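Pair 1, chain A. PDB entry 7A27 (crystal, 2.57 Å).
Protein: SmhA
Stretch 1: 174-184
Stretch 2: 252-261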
# COMPACT_ATOMS: atom_id res chain seq x y z
N GLU A 174 -6.08 16.88 8.13
CA GLU A 174 -4.61 16.78 7.96
C GLU A 174 -4.00 16.12 9.21
O GLU A 174 -3.09 15.30 9.04
CB GLU A 174 -3.98 18.14 7.65
CG GLU A 174 -3.47 18.27 6.22
CD GLU A 174 -2.56 19.47 5.94
OE1 GLU A 174 -2.80 20.58 6.53
OE2 GLU A 174 -1.58 19.31 5.12
N ALA A 175 -4.50 16.43 10.41
CA ALA A 175 -4.01 15.90 11.70
C ALA A 175 -4.37 14.42 11.82
O ALA A 175 -3.52 13.62 12.24
CB ALA A 175 -4.61 16.66 12.85
N ILE A 176 -5.62 14.08 11.50
CA ILE A 176 -6.20 12.71 11.58
C ILE A 176 -5.40 11.76 10.68
O ILE A 176 -5.20 10.59 11.07
CB ILE A 176 -7.68 12.77 11.17
CG1 ILE A 176 -8.53 13.46 12.23
CG2 ILE A 176 -8.21 11.39 10.82
CD1 ILE A 176 -9.93 13.80 11.76
N ALA A 177 -4.99 12.24 9.50
CA ALA A 177 -4.21 11.46 8.52
C ALA A 177 -2.87 11.08 9.15
O ALA A 177 -2.50 9.92 9.00
CB ALA A 177 -4.03 12.24 7.25
N LYS A 178 -2.22 12.02 9.86
CA LYS A 178 -0.92 11.77 10.54
C LYS A 178 -1.12 10.70 11.64
O LYS A 178 -0.24 9.82 11.76
CB LYS A 178 -0.29 13.07 11.07
CG LYS A 178 0.12 14.08 10.01
CD LYS A 178 1.33 14.97 10.36
CE LYS A 178 1.12 16.00 11.46
NZ LYS A 178 0.10 17.01 11.08
N ASN A 179 -2.23 10.75 12.37
CA ASN A 179 -2.57 9.79 13.44
C ASN A 179 -2.75 8.39 12.83
O ASN A 179 -2.12 7.46 13.33
CB ASN A 179 -3.84 10.19 14.19
CG ASN A 179 -3.68 11.42 15.07
OD1 ASN A 179 -4.68 12.10 15.35
ND2 ASN A 179 -2.47 11.71 15.51
N ILE A 180 -3.57 8.26 11.78
CA ILE A 180 -3.84 6.94 11.13
C ILE A 180 -2.50 6.34 10.71
O ILE A 180 -2.24 5.18 11.07
CB ILE A 180 -4.80 7.06 9.94
CG1 ILE A 180 -6.18 7.53 10.41
CG2 ILE A 180 -4.89 5.74 9.21
CD1 ILE A 180 -7.12 7.91 9.29
N GLN A 181 -1.68 7.13 10.01
CA GLN A 181 -0.36 6.68 9.52
C GLN A 181 0.45 6.13 10.71
O GLN A 181 1.05 5.05 10.55
CB GLN A 181 0.35 7.82 8.79
CG GLN A 181 1.68 7.41 8.16
CD GLN A 181 1.52 6.41 7.03
OE1 GLN A 181 0.79 6.62 6.05
NE2 GLN A 181 2.25 5.31 7.19
N SER A 182 0.43 6.81 11.86
CA SER A 182 1.20 6.41 13.07
C SER A 182 0.72 5.04 13.58
O SER A 182 1.58 4.23 14.02
CB SER A 182 1.15 7.46 14.17
OG SER A 182 1.98 8.57 13.87
N ILE A 183 -0.60 4.82 13.54
CA ILE A 183 -1.30 3.60 14.03
C ILE A 183 -0.98 2.43 13.09
O ILE A 183 -0.66 1.32 13.60
CB ILE A 183 -2.82 3.85 14.12
CG1 ILE A 183 -3.15 4.83 15.25
CG2 ILE A 183 -3.58 2.53 14.28
CD1 ILE A 183 -4.55 5.35 15.22
N ALA A 184 -1.09 2.67 11.79
CA ALA A 184 -0.82 1.65 10.76
C ALA A 184 0.63 1.17 10.88
O ALA A 184 0.84 -0.06 10.76
CB ALA A 184 -1.14 2.20 9.39
N GLU A 252 -4.93 10.82 20.33
CA GLU A 252 -5.05 12.01 19.44
C GLU A 252 -6.20 11.78 18.45
O GLU A 252 -7.01 12.70 18.23
CB GLU A 252 -3.76 12.31 18.65
CG GLU A 252 -2.73 13.13 19.43
CD GLU A 252 -1.34 13.32 18.80
OE1 GLU A 252 -0.41 13.45 19.59
OE2 GLU A 252 -1.19 13.36 17.56
N LEU A 253 -6.28 10.58 17.88
CA LEU A 253 -7.33 10.23 16.89
C LEU A 253 -8.71 10.39 17.54
O LEU A 253 -9.59 10.98 16.89
CB LEU A 253 -7.11 8.81 16.37
CG LEU A 253 -8.01 8.38 15.22
CD1 LEU A 253 -7.96 9.36 14.07
CD2 LEU A 253 -7.64 6.99 14.73
N LYS A 254 -8.90 9.91 18.77
CA LYS A 254 -10.20 10.01 19.49
C LYS A 254 -10.56 11.49 19.65
O LYS A 254 -11.68 11.89 19.24
CB LYS A 254 -10.14 9.28 20.84
CG LYS A 254 -11.47 9.20 21.58
CD LYS A 254 -11.36 8.66 22.99
CE LYS A 254 -12.69 8.71 23.73
NZ LYS A 254 -12.51 8.63 25.20
N ALA A 255 -9.63 12.27 20.21
CA ALA A 255 -9.74 13.72 20.47
C ALA A 255 -10.04 14.47 19.16
O ALA A 255 -10.97 15.31 19.16
CB ALA A 255 -8.48 14.21 21.12
N ASN A 256 -9.30 14.19 18.10
CA ASN A 256 -9.47 14.87 16.78
C ASN A 256 -10.84 14.54 16.18
O ASN A 256 -11.48 15.46 15.66
CB ASN A 256 -8.30 14.56 15.84
CG ASN A 256 -7.06 15.35 16.21
OD1 ASN A 256 -7.15 16.41 16.83
ND2 ASN A 256 -5.90 14.84 15.82
N TYR A 257 -11.31 13.29 16.25
CA TYR A 257 -12.65 12.92 15.71
C TYR A 257 -13.71 13.72 16.49
O TYR A 257 -14.63 14.27 15.85
CB TYR A 257 -12.90 11.41 15.69
CG TYR A 257 -12.28 10.66 14.53
CD1 TYR A 257 -12.42 11.10 13.23
CD2 TYR A 257 -11.63 9.45 14.72
CE1 TYR A 257 -11.88 10.40 12.16
CE2 TYR A 257 -11.09 8.73 13.66
CZ TYR A 257 -11.21 9.20 12.37
OH TYR A 257 -10.69 8.49 11.31
N ALA A 258 -13.57 13.85 17.80
CA ALA A 258 -14.51 14.63 18.63
C ALA A 258 -14.63 16.05 18.06
O ALA A 258 -15.77 16.51 17.84
CB ALA A 258 -14.08 14.65 20.08
N LYS A 259 -13.49 16.71 17.82
CA LYS A 259 -13.41 18.10 17.30
C LYS A 259 -13.94 18.16 15.86
O LYS A 259 -14.58 19.18 15.51
CB LYS A 259 -11.97 18.65 17.35
CG LYS A 259 -11.42 18.83 18.76
CD LYS A 259 -10.50 20.05 18.96
CE LYS A 259 -9.03 19.78 18.71
NZ LYS A 259 -8.45 18.98 19.81
N LEU A 260 -13.67 17.12 15.06
CA LEU A 260 -14.12 17.06 13.64
C LEU A 260 -15.65 17.10 13.61
O LEU A 260 -16.22 17.85 12.78
CB LEU A 260 -13.58 15.80 12.97
CG LEU A 260 -13.93 15.68 11.49
CD1 LEU A 260 -13.34 16.86 10.74
CD2 LEU A 260 -13.47 14.36 10.87
N ALA A 261 -16.30 16.33 14.49
CA ALA A 261 -17.77 16.23 14.59
C ALA A 261 -18.35 17.64 14.80
O ALA A 261 -19.24 18.04 14.04
CB ALA A 261 -18.16 15.29 15.70

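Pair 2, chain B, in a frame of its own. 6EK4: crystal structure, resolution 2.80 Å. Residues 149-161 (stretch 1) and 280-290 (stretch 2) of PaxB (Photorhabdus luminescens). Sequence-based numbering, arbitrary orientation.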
# COMPACT_ATOMS: atom_id res chain seq x y z
N LEU B 149 1.83 -2.65 -14.32
CA LEU B 149 2.15 -1.76 -13.20
C LEU B 149 3.57 -2.04 -12.70
O LEU B 149 4.25 -1.14 -12.21
CB LEU B 149 1.13 -1.92 -12.06
CG LEU B 149 0.78 -0.60 -11.36
CD1 LEU B 149 -0.16 0.24 -12.22
CD2 LEU B 149 0.16 -0.86 -10.00
N GLU B 150 4.01 -3.30 -12.82
CA GLU B 150 5.41 -3.66 -12.63
C GLU B 150 6.29 -3.00 -13.70
O GLU B 150 7.45 -2.68 -13.45
CB GLU B 150 5.59 -5.19 -12.69
CG GLU B 150 5.07 -5.93 -11.47
CD GLU B 150 6.07 -6.00 -10.33
OE1 GLU B 150 6.06 -7.02 -9.60
OE2 GLU B 150 6.87 -5.06 -10.16
N SER B 151 5.72 -2.81 -14.89
CA SER B 151 6.38 -2.09 -15.97
C SER B 151 6.51 -0.61 -15.64
O SER B 151 7.57 -0.01 -15.84
CB SER B 151 5.61 -2.27 -17.28
OG SER B 151 6.24 -1.60 -18.36
N SER B 152 5.43 -0.02 -15.14
CA SER B 152 5.42 1.40 -14.76
C SER B 152 6.36 1.69 -13.59
O SER B 152 7.07 2.69 -13.60
CB SER B 152 4.00 1.84 -14.39
OG SER B 152 3.15 1.79 -15.52
N LEU B 153 6.37 0.80 -12.60
CA LEU B 153 7.26 0.94 -11.45
C LEU B 153 8.73 0.90 -11.88
O LEU B 153 9.56 1.60 -11.30
CB LEU B 153 7.00 -0.17 -10.42
CG LEU B 153 7.82 -0.13 -9.13
CD1 LEU B 153 7.65 1.20 -8.40
CD2 LEU B 153 7.43 -1.29 -8.22
N LYS B 154 9.03 0.09 -12.89
CA LYS B 154 10.38 0.00 -13.44
C LYS B 154 10.75 1.28 -14.19
O LYS B 154 11.89 1.74 -14.11
CB LYS B 154 10.51 -1.21 -14.37
CG LYS B 154 11.93 -1.69 -14.57
CD LYS B 154 12.03 -2.72 -15.68
CE LYS B 154 13.41 -3.36 -15.72
NZ LYS B 154 13.63 -4.15 -16.96
N GLU B 155 9.79 1.85 -14.92
CA GLU B 155 10.00 3.08 -15.69
C GLU B 155 10.30 4.28 -14.79
O GLU B 155 11.23 5.04 -15.06
CB GLU B 155 8.78 3.37 -16.56
CG GLU B 155 8.89 4.64 -17.41
CD GLU B 155 7.65 4.90 -18.25
OE1 GLU B 155 6.99 3.93 -18.68
OE2 GLU B 155 7.34 6.09 -18.49
N GLU B 156 9.50 4.44 -13.74
CA GLU B 156 9.65 5.58 -12.83
C GLU B 156 10.93 5.49 -12.01
O GLU B 156 11.58 6.51 -11.76
CB GLU B 156 8.44 5.68 -11.89
CG GLU B 156 7.12 5.95 -12.59
CD GLU B 156 7.06 7.30 -13.28
OE1 GLU B 156 7.84 8.21 -12.93
OE2 GLU B 156 6.21 7.45 -14.19
N GLN B 157 11.30 4.28 -11.60
CA GLN B 157 12.53 4.06 -10.85
C GLN B 157 13.78 4.24 -11.72
O GLN B 157 14.84 4.60 -11.22
CB GLN B 157 12.52 2.68 -10.19
CG GLN B 157 11.57 2.59 -9.01
CD GLN B 157 11.48 1.20 -8.40
OE1 GLN B 157 11.31 1.05 -7.19
NE2 GLN B 157 11.59 0.17 -9.24
N GLU B 158 13.64 3.97 -13.02
CA GLU B 158 14.70 4.28 -13.99
C GLU B 158 14.82 5.80 -14.18
O GLU B 158 15.93 6.33 -14.24
CB GLU B 158 14.44 3.60 -15.34
CG GLU B 158 14.87 2.14 -15.39
CD GLU B 158 14.51 1.46 -16.70
OE1 GLU B 158 14.65 2.10 -17.76
OE2 GLU B 158 14.10 0.28 -16.67
N ARG B 159 13.68 6.48 -14.29
CA ARG B 159 13.67 7.94 -14.40
C ARG B 159 14.18 8.60 -13.12
O ARG B 159 14.84 9.63 -13.17
CB ARG B 159 12.27 8.46 -14.75
CG ARG B 159 12.26 9.89 -15.26
CD ARG B 159 10.86 10.49 -15.33
NE ARG B 159 10.91 11.95 -15.45
CZ ARG B 159 9.84 12.75 -15.44
NH1 ARG B 159 8.61 12.25 -15.34
NH2 ARG B 159 10.00 14.07 -15.55
N LYS B 160 13.86 8.00 -11.97
CA LYS B 160 14.37 8.47 -10.68
C LYS B 160 15.89 8.31 -10.59
O LYS B 160 16.57 9.16 -10.02
CB LYS B 160 13.71 7.69 -9.53
CG LYS B 160 14.10 8.18 -8.14
CD LYS B 160 13.65 7.21 -7.06
CE LYS B 160 14.13 7.65 -5.69
NZ LYS B 160 13.80 6.65 -4.63
N ALA B 161 16.41 7.22 -11.16
CA ALA B 161 17.84 6.93 -11.11
C ALA B 161 18.66 7.97 -11.89
O ALA B 161 19.67 8.46 -11.38
CB ALA B 161 18.12 5.54 -11.65
N GLN B 280 6.61 10.74 -5.80
CA GLN B 280 5.18 10.69 -5.47
C GLN B 280 4.47 9.61 -6.28
O GLN B 280 3.58 8.93 -5.76
CB GLN B 280 4.52 12.05 -5.71
CG GLN B 280 3.04 12.07 -5.36
CD GLN B 280 2.50 13.46 -5.11
OE1 GLN B 280 2.85 14.42 -5.80
NE2 GLN B 280 1.63 13.59 -4.11
N ARG B 281 4.86 9.47 -7.54
CA ARG B 281 4.25 8.47 -8.42
C ARG B 281 4.70 7.04 -8.09
O ARG B 281 3.91 6.10 -8.20
CB ARG B 281 4.53 8.79 -9.90
CG ARG B 281 3.75 9.99 -10.40
CD ARG B 281 3.77 10.08 -11.92
NE ARG B 281 5.11 10.31 -12.44
CZ ARG B 281 5.76 11.48 -12.41
NH1 ARG B 281 5.19 12.56 -11.87
NH2 ARG B 281 6.98 11.56 -12.91
N ILE B 282 5.96 6.89 -7.68
CA ILE B 282 6.45 5.59 -7.20
C ILE B 282 5.72 5.20 -5.91
O ILE B 282 5.36 4.04 -5.72
CB ILE B 282 7.98 5.62 -6.97
CG1 ILE B 282 8.72 5.71 -8.31
CG2 ILE B 282 8.45 4.37 -6.22
CD1 ILE B 282 10.14 6.22 -8.20
N ALA B 283 5.50 6.18 -5.03
CA ALA B 283 4.74 5.97 -3.80
C ALA B 283 3.30 5.59 -4.10
O ALA B 283 2.71 4.75 -3.41
CB ALA B 283 4.78 7.22 -2.93
N GLY B 284 2.73 6.20 -5.14
CA GLY B 284 1.38 5.87 -5.59
C GLY B 284 1.27 4.47 -6.15
O GLY B 284 0.33 3.74 -5.84
N ILE B 285 2.24 4.08 -6.97
CA ILE B 285 2.29 2.73 -7.54
C ILE B 285 2.46 1.67 -6.44
O ILE B 285 1.87 0.60 -6.52
CB ILE B 285 3.41 2.60 -8.60
CG1 ILE B 285 3.05 3.40 -9.85
CG2 ILE B 285 3.64 1.14 -8.99
CD1 ILE B 285 4.21 3.62 -10.81
N GLU B 286 3.26 1.99 -5.42
CA GLU B 286 3.44 1.08 -4.28
C GLU B 286 2.17 0.90 -3.44
O GLU B 286 1.97 -0.16 -2.85
CB GLU B 286 4.61 1.54 -3.39
CG GLU B 286 5.93 0.85 -3.70
CD GLU B 286 5.91 -0.65 -3.44
OE1 GLU B 286 5.07 -1.12 -2.64
OE2 GLU B 286 6.74 -1.37 -4.04
N ASP B 287 1.34 1.94 -3.38
CA ASP B 287 0.05 1.84 -2.69
C ASP B 287 -0.93 0.96 -3.47
O ASP B 287 -1.71 0.23 -2.86
CB ASP B 287 -0.56 3.23 -2.48
CG ASP B 287 0.21 4.07 -1.46
OD1 ASP B 287 0.82 3.50 -0.53
OD2 ASP B 287 0.19 5.31 -1.59
N VAL B 288 -0.89 1.03 -4.80
CA VAL B 288 -1.73 0.18 -5.64
C VAL B 288 -1.33 -1.29 -5.51
O VAL B 288 -2.18 -2.17 -5.45
CB VAL B 288 -1.69 0.61 -7.13
CG1 VAL B 288 -2.46 -0.38 -8.00
CG2 VAL B 288 -2.26 2.01 -7.31
N HIS B 289 -0.02 -1.54 -5.46
CA HIS B 289 0.51 -2.88 -5.18
C HIS B 289 0.05 -3.38 -3.80
O HIS B 289 -0.25 -4.56 -3.63
CB HIS B 289 2.04 -2.90 -5.25
CG HIS B 289 2.58 -3.21 -6.61
ND1 HIS B 289 3.02 -4.46 -6.97
CD2 HIS B 289 2.74 -2.42 -7.70
CE1 HIS B 289 3.44 -4.44 -8.23
NE2 HIS B 289 3.28 -3.21 -8.69
N GLN B 290 0.02 -2.47 -2.83
CA GLN B 290 -0.45 -2.78 -1.48
C GLN B 290 -1.95 -3.06 -1.47
O GLN B 290 -2.41 -3.95 -0.75
CB GLN B 290 -0.12 -1.63 -0.52
CG GLN B 290 -0.42 -1.92 0.95
CD GLN B 290 0.31 -3.14 1.48
OE1 GLN B 290 -0.26 -3.94 2.24
NE2 GLN B 290 1.57 -3.30 1.10

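At one matched position in the middle of the contact, pair 1 has an asparagine that hydrogen-bonds across the helices and pair 2 an isoleucine that packs as a knob, although the backbones beneath are almost the same. In pair 1 this is N256(A), whose ND2 donates a hydrogen bond to OD1 of N179(A) at 3.0 Å. Pair 2 has I285(B) there, a hydrocarbon knob seated among L149(B), S152(B), L153(B) and E156(B).

The shared frame is a pair of nearly antiparallel helices. Their axes approach to 9.5 Å at 154° in pair 1 and to 9.7 Å at 156° in pair 2, and 14 central residues superpose with an RMSD of 0.3 Å. I176(A) falls on L153(B), N179(A) on E156(B), E252(A) on R281(B), L253(A) on I282(B) and N256(A) on I285(B). Such agreement fixes where each CA-to-CB bond starts, but leaves open what chemistry fills the space between the helices.

Pair 1 fills part of it with a short polar chain. The amide of N179(A) works in both directions: its OD1 accepts from N256(A), while its ND2 donates to OE2 of E252(A), with N179(A) ND2 and E252(A) OE2 2.9 Å apart. An asparagine suits this place because one planar group carries both a donor and an acceptor. The backbone N of L253(A) also lies 3.4 Å from OD1 of N179(A), but the angle is poor and no hydrogen bond results.

In pair 2 the positions of N179(A) and E252(A) are occupied by E156(B) and R281(B), so an amide-to-carboxylate bond gives way to a salt bridge. It is a loose one: NE and NH2 of R281(B) each lie 3.5 Å from OE1 of E156(B), and both hydrogen bonds are weak. The carboxylate oxygen meets the guanidinium at its edge, near the plane, where the N-H groups point. A like charge is also close, since NH1 of R159(B) is 3.0 Å from NH2 of R281(B); both atoms are donors.

Beside these polar groups the apolar packing is divided differently. In pair 1 the knob is I176(A), held among L253(A), N256(A), Y257(A) and L260(A); CD1 of I176(A) reaches CD2 of L260(A) at 3.7 Å and CG2 of I176(A) reaches CD1 of L253(A) at 3.8 Å. The matching L153(B) still touches the other helix, with CD1 of L153(B) 3.9 Å from CG2 of I282(B), but the knobs of pair 2 belong to the other stretch. I282(B) joins I285(B) in that role, sitting among L153(B), E156(B), Q157(B) and K160(B). Even charged residues contribute hydrocarbon here: CB of E156(B) lies 3.6 Å from CG1 of I282(B), and CD of K160(B) lies 3.8 Å from CD1 of I282(B). At the position of K160(B), pair 1 has I183(A), whose CD1 packs 3.5 Å from CD2 of L253(A).

The general principle is that a helix-pair geometry specifies positions rather than chemistry.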